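Long-range contacts in hydrogenase maturation factor (Thermoanaerobacter tengcongensis, PDB 3VTH), which probably transfers a carbamoyl group from carbamoyl phosphate, with ATP, to the C-terminal cysteine of HypE during [NiFe]-hydrogenase maturation: residues Ile362-Ile366 against Glu441-Arg445; Gly103-Val107 against Lys448-Val452; Leu627-Glu633 against Glu665-Ile669; Asp299-Thr303 against Met622-Ser626. The contacts are given in a common frame with arbitrary orientation. Residues are numbered along the deposited sequence.

From the N terminus, contact 2 opens first at 103-107, contact 4 at 299-303 and contact 1 at 362-366. Contact 1 closes first, at 441-445, inside the loops of contacts 2 and 4; contact 2 closes just beyond it at 448-452, on the end of the same helix, 433-449. Contact 4 closes only at 622-626, so contacts 2 and 4 cross. Contact 3 follows in series, 627-633 continuing directly from the helix of contact 4. Contacts 1 and 4 tie the YrdC-like domain to the two parts of the Kae1-like domain, contact 2 ties the region after strand 93-95 to the first part, and contact 3 stays within the second.

Contact 1. Residues Ile362-Ile366 against Glu441-Arg445; sequences IVNRI and EQIER
A charged, partly water-mediated contact at the surface joins two domains: loop 362-366, between strands 354-358 and 370-374 of the YrdC-like domain, faces helix 433-449 of the Kae1-like domain. The loop is irregular, with V363 bent at phi/psi -82/-46 and the residues around it extended, whereas 441-445 is helical (R445 N to E441 O, 3.0 Å). The closest CA atoms, of N364 and Q442, are still 8.3 Å apart, so long side chains span the gap. R365 (chi1-chi3 p, t, p) forms a salt bridge from R365 NH2 to E441 OE2 at 3.5 Å, with a weak hydrogen bond in it; its NH1 is hydrogen-bonded to I337 O. R445, one turn beyond E441, brings NH1 to 2.5 Å from V363 O and NH2 to 3.6 Å from E441 OE1, a pairing of charges alone. One water accepts from R365 N (3.1 Å) and R365 NE (3.2 Å) and donates to E441 OE2 (3.3 Å). R365, E441 and R445 thus form an interdomain salt-bridge network.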
# COMPACT_ATOMS: atom_id res chain seq x y z
N ILE A 362 12.00 13.96 -10.13
CA ILE A 362 11.18 13.24 -9.17
C ILE A 362 11.84 13.52 -7.83
O ILE A 362 13.01 13.19 -7.63
CB ILE A 362 11.13 11.72 -9.44
CG1 ILE A 362 10.43 11.44 -10.78
CG2 ILE A 362 10.42 10.95 -8.25
CD1 ILE A 362 10.58 9.97 -11.28
N VAL A 363 11.11 14.19 -6.94
CA VAL A 363 11.62 14.52 -5.63
C VAL A 363 11.48 13.34 -4.67
O VAL A 363 12.42 13.01 -3.95
CB VAL A 363 10.90 15.78 -5.03
CG1 VAL A 363 11.45 16.09 -3.65
CG2 VAL A 363 11.08 16.99 -6.00
N ASN A 364 10.30 12.73 -4.68
CA ASN A 364 9.99 11.65 -3.77
C ASN A 364 9.58 10.43 -4.58
O ASN A 364 8.49 10.39 -5.14
CB ASN A 364 8.85 12.07 -2.81
CG ASN A 364 9.18 13.37 -2.06
OD1 ASN A 364 8.49 14.39 -2.22
ND2 ASN A 364 10.26 13.35 -1.28
N ARG A 365 10.45 9.43 -4.65
CA ARG A 365 10.10 8.24 -5.44
C ARG A 365 9.00 7.48 -4.69
O ARG A 365 8.88 7.61 -3.46
CB ARG A 365 11.33 7.35 -5.65
CG ARG A 365 11.59 6.35 -4.52
CD ARG A 365 12.95 5.77 -4.67
NE ARG A 365 13.99 6.71 -4.24
CZ ARG A 365 15.26 6.62 -4.62
NH1 ARG A 365 15.64 5.66 -5.45
NH2 ARG A 365 16.14 7.52 -4.18
N ILE A 366 8.19 6.71 -5.43
CA ILE A 366 7.08 5.97 -4.83
C ILE A 366 6.62 4.85 -5.76
O ILE A 366 6.40 5.08 -6.94
CB ILE A 366 5.89 6.94 -4.43
CG1 ILE A 366 4.75 6.19 -3.74
CG2 ILE A 366 5.38 7.73 -5.65
CD1 ILE A 366 3.79 7.12 -2.90
N GLU A 441 16.56 8.03 4.59
CA GLU A 441 16.33 9.28 3.88
C GLU A 441 14.84 9.64 3.82
O GLU A 441 14.48 10.82 3.85
CB GLU A 441 16.92 9.23 2.46
CG GLU A 441 15.93 8.76 1.34
CD GLU A 441 16.26 9.30 -0.06
OE1 GLU A 441 17.19 10.14 -0.18
OE2 GLU A 441 15.60 8.89 -1.04
N GLN A 442 13.97 8.64 3.69
CA GLN A 442 12.54 8.89 3.68
C GLN A 442 12.06 9.35 5.05
O GLN A 442 11.21 10.24 5.14
CB GLN A 442 11.76 7.67 3.18
CG GLN A 442 11.92 7.45 1.67
CD GLN A 442 11.66 8.72 0.86
OE1 GLN A 442 10.52 9.16 0.73
NE2 GLN A 442 12.72 9.31 0.31
N ILE A 443 12.60 8.77 6.11
CA ILE A 443 12.27 9.24 7.46
C ILE A 443 12.63 10.74 7.58
O ILE A 443 11.81 11.52 8.05
CB ILE A 443 12.93 8.38 8.56
CG1 ILE A 443 12.25 7.02 8.65
CG2 ILE A 443 12.85 9.08 9.94
CD1 ILE A 443 12.94 6.07 9.61
N GLU A 444 13.81 11.13 7.12
CA GLU A 444 14.23 12.54 7.21
C GLU A 444 13.32 13.43 6.39
O GLU A 444 12.93 14.51 6.83
CB GLU A 444 15.70 12.73 6.80
CG GLU A 444 16.70 12.05 7.74
CD GLU A 444 16.58 12.50 9.19
OE1 GLU A 444 16.31 11.66 10.06
OE2 GLU A 444 16.75 13.72 9.46
N ARG A 445 12.93 12.96 5.22
CA ARG A 445 12.07 13.75 4.34
C ARG A 445 10.62 13.92 4.80
O ARG A 445 10.01 14.98 4.59
CB ARG A 445 12.15 13.21 2.92
CG ARG A 445 13.31 13.87 2.20
CD ARG A 445 14.02 12.92 1.33
NE ARG A 445 13.14 12.40 0.29
CZ ARG A 445 13.52 12.21 -0.97
NH1 ARG A 445 12.66 11.73 -1.84
NH2 ARG A 445 14.76 12.51 -1.35
O HOH W 1 12.99 9.45 -2.94

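Contact 2. Residues Gly103-Val107 against Lys448-Val452; sequences GFVPV and KLFRV
F450 sets the edge of its ring against the extended backbone of 105-107: its CD1 lies 3.5 Å from V105 O and its CE1 3.8 Å from V107 N. CE1 is likewise 3.8 Å from V107 CG2, which also meets L449 CD2 at 4.1 Å. F450 has chi1 m and also stacks on the ring of F422. The CA atoms of F104 and F450 are 5.7 Å apart, and F104 CB rests 3.4 Å from F450 O. Here the end of helix 433-449 in the Kae1-like domain meets the connection that runs from strand 93-95 of the acylphosphatase-like sheet toward the first zinc finger. F450 leaves helical phi/psi, and R451 follows in a left-handed conformation (58/41). No direct hydrogen bond joins the segments; two waters bridge them. One accepts from V105 N (2.9 Å) and donates to L449 O (2.8 Å), the other accepts from R451 NE (2.7 Å) and donates to G103 O (2.9 Å). The R451 guanidinium is further held by salt bridges to D148 and E100.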
# COMPACT_ATOMS: atom_id res chain seq x y z
N GLY A 103 2.69 25.88 10.90
CA GLY A 103 1.92 24.68 11.15
C GLY A 103 2.36 23.48 10.30
O GLY A 103 3.49 23.36 9.94
N PHE A 104 1.43 22.61 10.01
CA PHE A 104 1.68 21.51 9.10
C PHE A 104 0.42 21.18 8.36
O PHE A 104 -0.64 21.45 8.81
CB PHE A 104 2.20 20.27 9.83
CG PHE A 104 1.18 19.61 10.66
CD1 PHE A 104 0.78 20.16 11.84
CD2 PHE A 104 0.57 18.48 10.24
CE1 PHE A 104 -0.17 19.58 12.58
CE2 PHE A 104 -0.37 17.90 10.98
CZ PHE A 104 -0.75 18.45 12.16
N VAL A 105 0.58 20.59 7.19
CA VAL A 105 -0.56 20.30 6.35
C VAL A 105 -0.33 18.98 5.60
O VAL A 105 0.79 18.69 5.17
CB VAL A 105 -0.85 21.47 5.35
CG1 VAL A 105 0.34 21.72 4.44
CG2 VAL A 105 -2.13 21.19 4.51
N PRO A 106 -1.39 18.16 5.47
CA PRO A 106 -1.27 16.97 4.64
C PRO A 106 -0.91 17.32 3.17
O PRO A 106 -1.14 18.46 2.74
CB PRO A 106 -2.67 16.37 4.69
CG PRO A 106 -3.18 16.78 6.05
CD PRO A 106 -2.65 18.18 6.25
N VAL A 107 -0.34 16.35 2.46
CA VAL A 107 0.06 16.48 1.06
C VAL A 107 -0.75 15.49 0.21
O VAL A 107 -0.92 14.32 0.60
CB VAL A 107 1.59 16.26 0.89
CG1 VAL A 107 2.00 16.04 -0.58
CG2 VAL A 107 2.37 17.48 1.47
N LYS A 448 10.71 16.47 7.66
CA LYS A 448 10.78 17.81 7.11
C LYS A 448 9.45 18.21 6.46
O LYS A 448 8.93 19.29 6.70
CB LYS A 448 11.90 17.92 6.08
CG LYS A 448 13.28 17.73 6.67
CD LYS A 448 14.37 18.14 5.66
CE LYS A 448 15.68 17.42 5.99
NZ LYS A 448 16.21 17.83 7.33
N LEU A 449 8.90 17.32 5.64
CA LEU A 449 7.70 17.66 4.89
C LEU A 449 6.51 17.96 5.82
O LEU A 449 5.77 18.94 5.62
CB LEU A 449 7.35 16.55 3.90
CG LEU A 449 6.22 16.85 2.90
CD1 LEU A 449 6.46 18.17 2.16
CD2 LEU A 449 6.09 15.71 1.94
N PHE A 450 6.34 17.12 6.85
CA PHE A 450 5.22 17.27 7.77
C PHE A 450 5.55 17.93 9.12
O PHE A 450 4.70 17.98 10.01
CB PHE A 450 4.50 15.92 7.95
CG PHE A 450 4.00 15.36 6.66
CD1 PHE A 450 3.01 16.03 5.92
CD2 PHE A 450 4.53 14.18 6.14
CE1 PHE A 450 2.55 15.52 4.71
CE2 PHE A 450 4.08 13.67 4.92
CZ PHE A 450 3.09 14.34 4.21
N ARG A 451 6.78 18.45 9.24
CA ARG A 451 7.24 19.16 10.44
C ARG A 451 7.14 18.30 11.72
O ARG A 451 6.74 18.78 12.78
CB ARG A 451 6.49 20.48 10.61
CG ARG A 451 6.95 21.60 9.66
CD ARG A 451 6.36 21.48 8.27
NE ARG A 451 6.57 22.72 7.51
CZ ARG A 451 7.14 22.79 6.31
NH1 ARG A 451 7.54 21.69 5.68
NH2 ARG A 451 7.29 23.98 5.72
N VAL A 452 7.49 17.02 11.59
CA VAL A 452 7.44 16.09 12.70
C VAL A 452 8.82 16.02 13.38
O VAL A 452 9.83 15.75 12.74
CB VAL A 452 7.02 14.65 12.25
CG1 VAL A 452 6.93 13.72 13.45
CG2 VAL A 452 5.70 14.68 11.46
O HOH W 2 5.67 24.89 8.89
O HOH W 3 3.08 19.70 6.13

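Contact 3. Residues Leu627-Glu633 against Glu665-Ile669; sequences LMAESEE and EKSYI. With PO4 (phosphate ion), chain K.
A carbonyl in the first turn of a helix takes a hydrogen bond from the loop 627-633: A629 N donates to S667 O at 2.8 Å (158° at the hydrogen), and the CA of M628 adds a CA-H...O contact to S667 O at 3.5 Å. The backbones are therefore very close, with the CA atoms of M628 and S667 4.1 Å apart. E665 occupies the N-cap position of helix 666-692, and I669 N bonds E665 O at 3.1 Å; 627-633 is irregular and largely extended from M628 to S631. L627 (chi1 p) puts CD1 3.5 Å from K666 O and 4.2 Å from K666 CB, while A629 CB lies 3.7 Å from S667 OG. Both segments belong to the second part of the Kae1-like domain, where the loop leaving helix 619-626 crosses the start of helix 666-692. Further along, S631 makes an ST turn, its OG accepting from E633 N at 2.9 Å. Y668 (chi1 t) reaches this turn, with CE1 3.6 Å from S631 OG and OH 3.5 Å from E633 CG. A phosphate, probably from the crystallisation liquor, sits on the turn: S631 OG donates to its O3 (2.7 Å) and E632 N to its O4 (2.6 Å). N675, further along the same helix, hydrogen-bonds S631 O and E633 O through its ND2.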
# COMPACT_ATOMS: atom_id res chain seq x y z
N LEU A 627 -5.01 -23.02 -6.15
CA LEU A 627 -5.46 -24.29 -6.73
C LEU A 627 -6.69 -24.88 -6.03
O LEU A 627 -7.19 -25.94 -6.43
CB LEU A 627 -4.30 -25.30 -6.78
CG LEU A 627 -3.60 -25.64 -5.46
CD1 LEU A 627 -4.40 -26.66 -4.65
CD2 LEU A 627 -2.18 -26.18 -5.75
N MET A 628 -7.18 -24.22 -4.99
CA MET A 628 -8.23 -24.82 -4.17
C MET A 628 -9.56 -25.07 -4.89
O MET A 628 -9.96 -24.30 -5.77
CB MET A 628 -8.40 -24.08 -2.84
CG MET A 628 -9.37 -22.94 -2.80
SD MET A 628 -9.71 -22.57 -1.04
CE MET A 628 -11.29 -23.35 -0.86
N ALA A 629 -10.22 -26.17 -4.54
CA ALA A 629 -11.51 -26.51 -5.12
C ALA A 629 -12.62 -25.85 -4.32
O ALA A 629 -12.37 -25.07 -3.38
CB ALA A 629 -11.71 -28.05 -5.15
N GLU A 630 -13.85 -26.14 -4.73
CA GLU A 630 -15.05 -25.74 -4.02
C GLU A 630 -15.47 -26.89 -3.13
O GLU A 630 -15.88 -27.94 -3.63
CB GLU A 630 -16.17 -25.47 -5.03
CG GLU A 630 -17.24 -24.55 -4.49
CD GLU A 630 -16.70 -23.18 -4.24
OE1 GLU A 630 -16.89 -22.67 -3.12
OE2 GLU A 630 -16.07 -22.62 -5.17
N SER A 631 -15.34 -26.72 -1.81
CA SER A 631 -15.80 -27.73 -0.88
C SER A 631 -16.14 -27.14 0.48
O SER A 631 -15.59 -26.09 0.87
CB SER A 631 -14.76 -28.85 -0.72
OG SER A 631 -15.21 -29.85 0.18
N GLU A 632 -17.03 -27.82 1.19
CA GLU A 632 -17.38 -27.50 2.57
C GLU A 632 -16.73 -28.49 3.53
O GLU A 632 -16.86 -28.36 4.74
CB GLU A 632 -18.90 -27.50 2.78
CG GLU A 632 -19.67 -26.44 1.99
CD GLU A 632 -19.32 -25.04 2.43
OE1 GLU A 632 -19.19 -24.15 1.56
OE2 GLU A 632 -19.18 -24.82 3.65
N GLU A 633 -16.04 -29.49 2.98
CA GLU A 633 -15.42 -30.52 3.81
C GLU A 633 -14.19 -29.99 4.55
O GLU A 633 -13.59 -28.99 4.14
CB GLU A 633 -15.07 -31.77 2.99
CG GLU A 633 -16.28 -32.45 2.31
CD GLU A 633 -17.41 -32.78 3.28
OE1 GLU A 633 -18.54 -32.32 3.03
OE2 GLU A 633 -17.17 -33.49 4.28
N GLU A 665 -7.35 -35.16 -5.05
CA GLU A 665 -6.86 -34.01 -5.79
C GLU A 665 -6.30 -32.99 -4.82
O GLU A 665 -6.86 -32.79 -3.74
CB GLU A 665 -7.99 -33.37 -6.61
CG GLU A 665 -8.74 -34.32 -7.57
CD GLU A 665 -9.93 -35.07 -6.92
OE1 GLU A 665 -10.87 -35.45 -7.66
OE2 GLU A 665 -9.94 -35.28 -5.67
N LYS A 666 -5.19 -32.34 -5.21
CA LYS A 666 -4.59 -31.26 -4.43
C LYS A 666 -5.56 -30.11 -4.15
O LYS A 666 -5.54 -29.53 -3.06
CB LYS A 666 -3.35 -30.72 -5.15
CG LYS A 666 -2.12 -31.63 -5.10
CD LYS A 666 -0.84 -30.82 -5.31
CE LYS A 666 -0.19 -31.11 -6.65
NZ LYS A 666 0.53 -32.43 -6.59
N SER A 667 -6.40 -29.80 -5.14
CA SER A 667 -7.43 -28.77 -5.04
C SER A 667 -8.41 -29.03 -3.90
O SER A 667 -8.75 -28.13 -3.15
CB SER A 667 -8.20 -28.65 -6.37
OG SER A 667 -8.88 -29.87 -6.65
N TYR A 668 -8.84 -30.28 -3.80
CA TYR A 668 -9.75 -30.73 -2.75
C TYR A 668 -9.10 -30.72 -1.38
O TYR A 668 -9.70 -30.26 -0.41
CB TYR A 668 -10.28 -32.13 -3.12
CG TYR A 668 -11.26 -32.72 -2.15
CD1 TYR A 668 -12.56 -32.21 -2.03
CD2 TYR A 668 -10.92 -33.82 -1.37
CE1 TYR A 668 -13.48 -32.77 -1.16
CE2 TYR A 668 -11.83 -34.39 -0.50
CZ TYR A 668 -13.11 -33.87 -0.40
OH TYR A 668 -14.02 -34.44 0.48
N ILE A 669 -7.87 -31.22 -1.28
CA ILE A 669 -7.12 -31.19 -0.02
C ILE A 669 -6.90 -29.76 0.47
O ILE A 669 -7.02 -29.45 1.65
CB ILE A 669 -5.77 -31.92 -0.18
CG1 ILE A 669 -6.01 -33.42 -0.43
CG2 ILE A 669 -4.89 -31.69 1.04
CD1 ILE A 669 -4.75 -34.18 -0.79
P PO4 K . -18.49 -30.79 -0.68
O1 PO4 K . -18.80 -29.97 -1.91
O2 PO4 K . -19.57 -31.83 -0.46
O3 PO4 K . -17.15 -31.48 -0.86
O4 PO4 K . -18.49 -29.87 0.52

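Contact 4. Residues Asp299-Thr303 against Met622-Ser626; sequences DDLDT and MELES. With APC (diphosphomethylphosphonic acid adenosyl ester), chain F; AP2 (phosphomethylphosphonic acid adenosyl ester), chain H.
M622 begins the helical segment 622-626, near the end of helix 619-626, with chi angles m, t, p: its CB packs 3.8 Å from L301 CD2, and its CE comes 3.7 Å from C2 of the adenine of APC. The facing loop 299-303 leads into strand 303-307; D300 is left-handed (68/14), L301 extended. E623 lays CG 3.8 Å from D300 O, and a water donates to both D300 O (2.6 Å) and E623 O (2.8 Å). The carboxylates of these two residues approach, D300 OD2 lying 4.5 Å from E623 OE2, but E623 is salt-bridged to R611. E625 accepts from N6 of AP2 through OE1 at 2.8 Å, and a second water donates to its O and to D302 OD2, each at 2.8 Å. S626 CA is 5.0 Å from D302 CA. S626 OG is 3.3 Å from D302 OD1 and 3.0 Å from M622 O, two candidates for its single proton. D302 OD2 also pairs with K287. T303 OG1 accepts from N6 of APC at 3.2 Å. Waters, a shared serine hydroxyl and one small apolar patch thus join the YrdC-like and Kae1-like domains between two adenine sites, consistent with neighbouring nucleotide pockets that serve successive steps of carbamoyl transfer.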
# COMPACT_ATOMS: atom_id res chain seq x y z
N ASP A 299 2.40 -17.43 -13.40
CA ASP A 299 2.26 -18.88 -13.47
C ASP A 299 1.85 -19.45 -12.11
O ASP A 299 2.39 -19.04 -11.08
CB ASP A 299 3.55 -19.55 -13.92
CG ASP A 299 4.01 -19.09 -15.30
OD1 ASP A 299 5.22 -19.20 -15.57
OD2 ASP A 299 3.17 -18.62 -16.12
N ASP A 300 0.89 -20.36 -12.14
CA ASP A 300 0.44 -21.12 -10.97
C ASP A 300 -0.29 -20.27 -9.93
O ASP A 300 -0.48 -20.71 -8.80
CB ASP A 300 1.60 -21.91 -10.35
CG ASP A 300 2.29 -22.83 -11.35
OD1 ASP A 300 1.60 -23.61 -12.05
OD2 ASP A 300 3.53 -22.78 -11.44
N LEU A 301 -0.67 -19.06 -10.32
CA LEU A 301 -1.62 -18.27 -9.55
C LEU A 301 -2.94 -18.15 -10.32
O LEU A 301 -2.96 -18.24 -11.56
CB LEU A 301 -1.04 -16.88 -9.25
CG LEU A 301 0.30 -16.86 -8.49
CD1 LEU A 301 0.82 -15.43 -8.32
CD2 LEU A 301 0.18 -17.55 -7.15
N ASP A 302 -4.03 -17.95 -9.58
CA ASP A 302 -5.33 -17.80 -10.23
C ASP A 302 -5.74 -16.33 -10.36
O ASP A 302 -6.88 -16.03 -10.74
CB ASP A 302 -6.42 -18.65 -9.54
CG ASP A 302 -6.81 -18.14 -8.16
OD1 ASP A 302 -6.12 -17.28 -7.57
OD2 ASP A 302 -7.84 -18.63 -7.64
N THR A 303 -4.82 -15.43 -10.03
CA THR A 303 -5.04 -13.98 -10.10
C THR A 303 -4.00 -13.27 -10.97
O THR A 303 -2.90 -13.77 -11.18
CB THR A 303 -4.98 -13.33 -8.71
OG1 THR A 303 -3.69 -13.58 -8.14
CG2 THR A 303 -6.09 -13.88 -7.76
N MET A 622 0.50 -18.90 -1.58
CA MET A 622 -0.24 -18.35 -2.71
C MET A 622 -0.66 -19.42 -3.71
O MET A 622 -1.78 -19.42 -4.20
CB MET A 622 0.59 -17.26 -3.41
CG MET A 622 0.82 -16.03 -2.51
SD MET A 622 2.03 -14.87 -3.21
CE MET A 622 1.06 -14.20 -4.56
N GLU A 623 0.25 -20.35 -3.99
CA GLU A 623 -0.07 -21.41 -4.95
C GLU A 623 -1.13 -22.36 -4.39
O GLU A 623 -2.04 -22.77 -5.11
CB GLU A 623 1.19 -22.16 -5.38
CG GLU A 623 2.16 -21.27 -6.19
CD GLU A 623 3.35 -22.04 -6.73
OE1 GLU A 623 3.34 -23.29 -6.67
OE2 GLU A 623 4.29 -21.39 -7.24
N LEU A 624 -1.01 -22.67 -3.11
CA LEU A 624 -1.97 -23.52 -2.42
C LEU A 624 -3.39 -22.93 -2.46
O LEU A 624 -4.36 -23.64 -2.76
CB LEU A 624 -1.50 -23.78 -0.97
CG LEU A 624 -2.19 -24.85 -0.12
CD1 LEU A 624 -2.13 -26.23 -0.79
CD2 LEU A 624 -1.56 -24.88 1.28
N GLU A 625 -3.49 -21.63 -2.20
CA GLU A 625 -4.76 -20.92 -2.31
C GLU A 625 -5.31 -20.91 -3.73
O GLU A 625 -6.51 -21.14 -3.94
CB GLU A 625 -4.64 -19.46 -1.79
CG GLU A 625 -6.01 -18.71 -1.77
CD GLU A 625 -5.90 -17.19 -1.64
OE1 GLU A 625 -4.77 -16.66 -1.55
OE2 GLU A 625 -6.95 -16.51 -1.66
N SER A 626 -4.44 -20.67 -4.71
CA SER A 626 -4.87 -20.59 -6.11
C SER A 626 -5.45 -21.88 -6.66
O SER A 626 -6.30 -21.85 -7.55
CB SER A 626 -3.72 -20.16 -7.02
OG SER A 626 -3.35 -18.82 -6.74
PG APC F . 11.71 -6.18 -6.78
O1G APC F . 11.40 -4.95 -7.58
O2G APC F . 11.84 -7.41 -7.64
O3G APC F . 12.84 -6.03 -5.80
PB APC F . 8.93 -6.13 -6.02
O1B APC F . 8.84 -4.65 -5.81
O2B APC F . 8.14 -6.97 -5.04
O3B APC F . 10.47 -6.54 -5.80
PA APC F . 7.48 -5.42 -8.72
O1A APC F . 7.16 -6.12 -10.02
O2A APC F . 8.09 -4.07 -8.85
C3A APC F . 8.51 -6.58 -7.74
O5' APC F . 6.14 -5.19 -7.85
C5' APC F . 4.86 -5.72 -8.19
C4' APC F . 4.21 -6.25 -6.92
O4' APC F . 2.88 -6.66 -7.28
C3' APC F . 4.95 -7.49 -6.41
O3' APC F . 5.06 -7.49 -4.98
C2' APC F . 4.05 -8.64 -6.82
O2' APC F . 4.24 -9.81 -6.00
C1' APC F . 2.67 -7.99 -6.80
N9 APC F . 1.83 -8.76 -7.71
C8 APC F . 1.84 -8.75 -9.07
N7 APC F . 0.95 -9.65 -9.54
C5 APC F . 0.37 -10.25 -8.48
C6 APC F . -0.64 -11.31 -8.26
N6 APC F . -1.25 -11.91 -9.30
N1 APC F . -0.94 -11.64 -6.98
C2 APC F . -0.36 -11.04 -5.92
N3 APC F . 0.57 -10.08 -6.03
C4 APC F . 0.96 -9.66 -7.27
PB AP2 H . 5.83 -11.80 8.94
O1B AP2 H . 5.36 -13.20 8.66
O2B AP2 H . 5.15 -11.07 10.06
O3B AP2 H . 7.34 -11.70 8.94
C3A AP2 H . 5.35 -10.92 7.43
PA AP2 H . 3.56 -10.75 7.17
O1A AP2 H . 3.53 -9.79 6.00
O2A AP2 H . 2.73 -10.46 8.40
O5' AP2 H . 3.08 -12.22 6.69
C5' AP2 H . 3.50 -12.66 5.40
C4' AP2 H . 3.24 -14.15 5.38
O4' AP2 H . 1.84 -14.39 5.27
C3' AP2 H . 3.86 -14.84 4.18
O3' AP2 H . 5.26 -15.06 4.39
C2' AP2 H . 3.03 -16.11 4.14
O2' AP2 H . 3.60 -17.00 5.10
C1' AP2 H . 1.64 -15.64 4.59
N9 AP2 H . 0.80 -15.50 3.36
C8 AP2 H . 0.98 -14.64 2.33
N7 AP2 H . 0.06 -14.83 1.35
C5 AP2 H . -0.74 -15.83 1.74
C6 AP2 H . -1.91 -16.55 1.19
N6 AP2 H . -2.44 -16.21 -0.02
N1 AP2 H . -2.44 -17.56 1.93
C2 AP2 H . -1.95 -17.90 3.14
N3 AP2 H . -0.88 -17.30 3.70
C4 AP2 H . -0.24 -16.28 3.06
O HOH W 4 -1.39 -22.91 -7.81
O HOH W 5 -8.29 -19.29 -4.95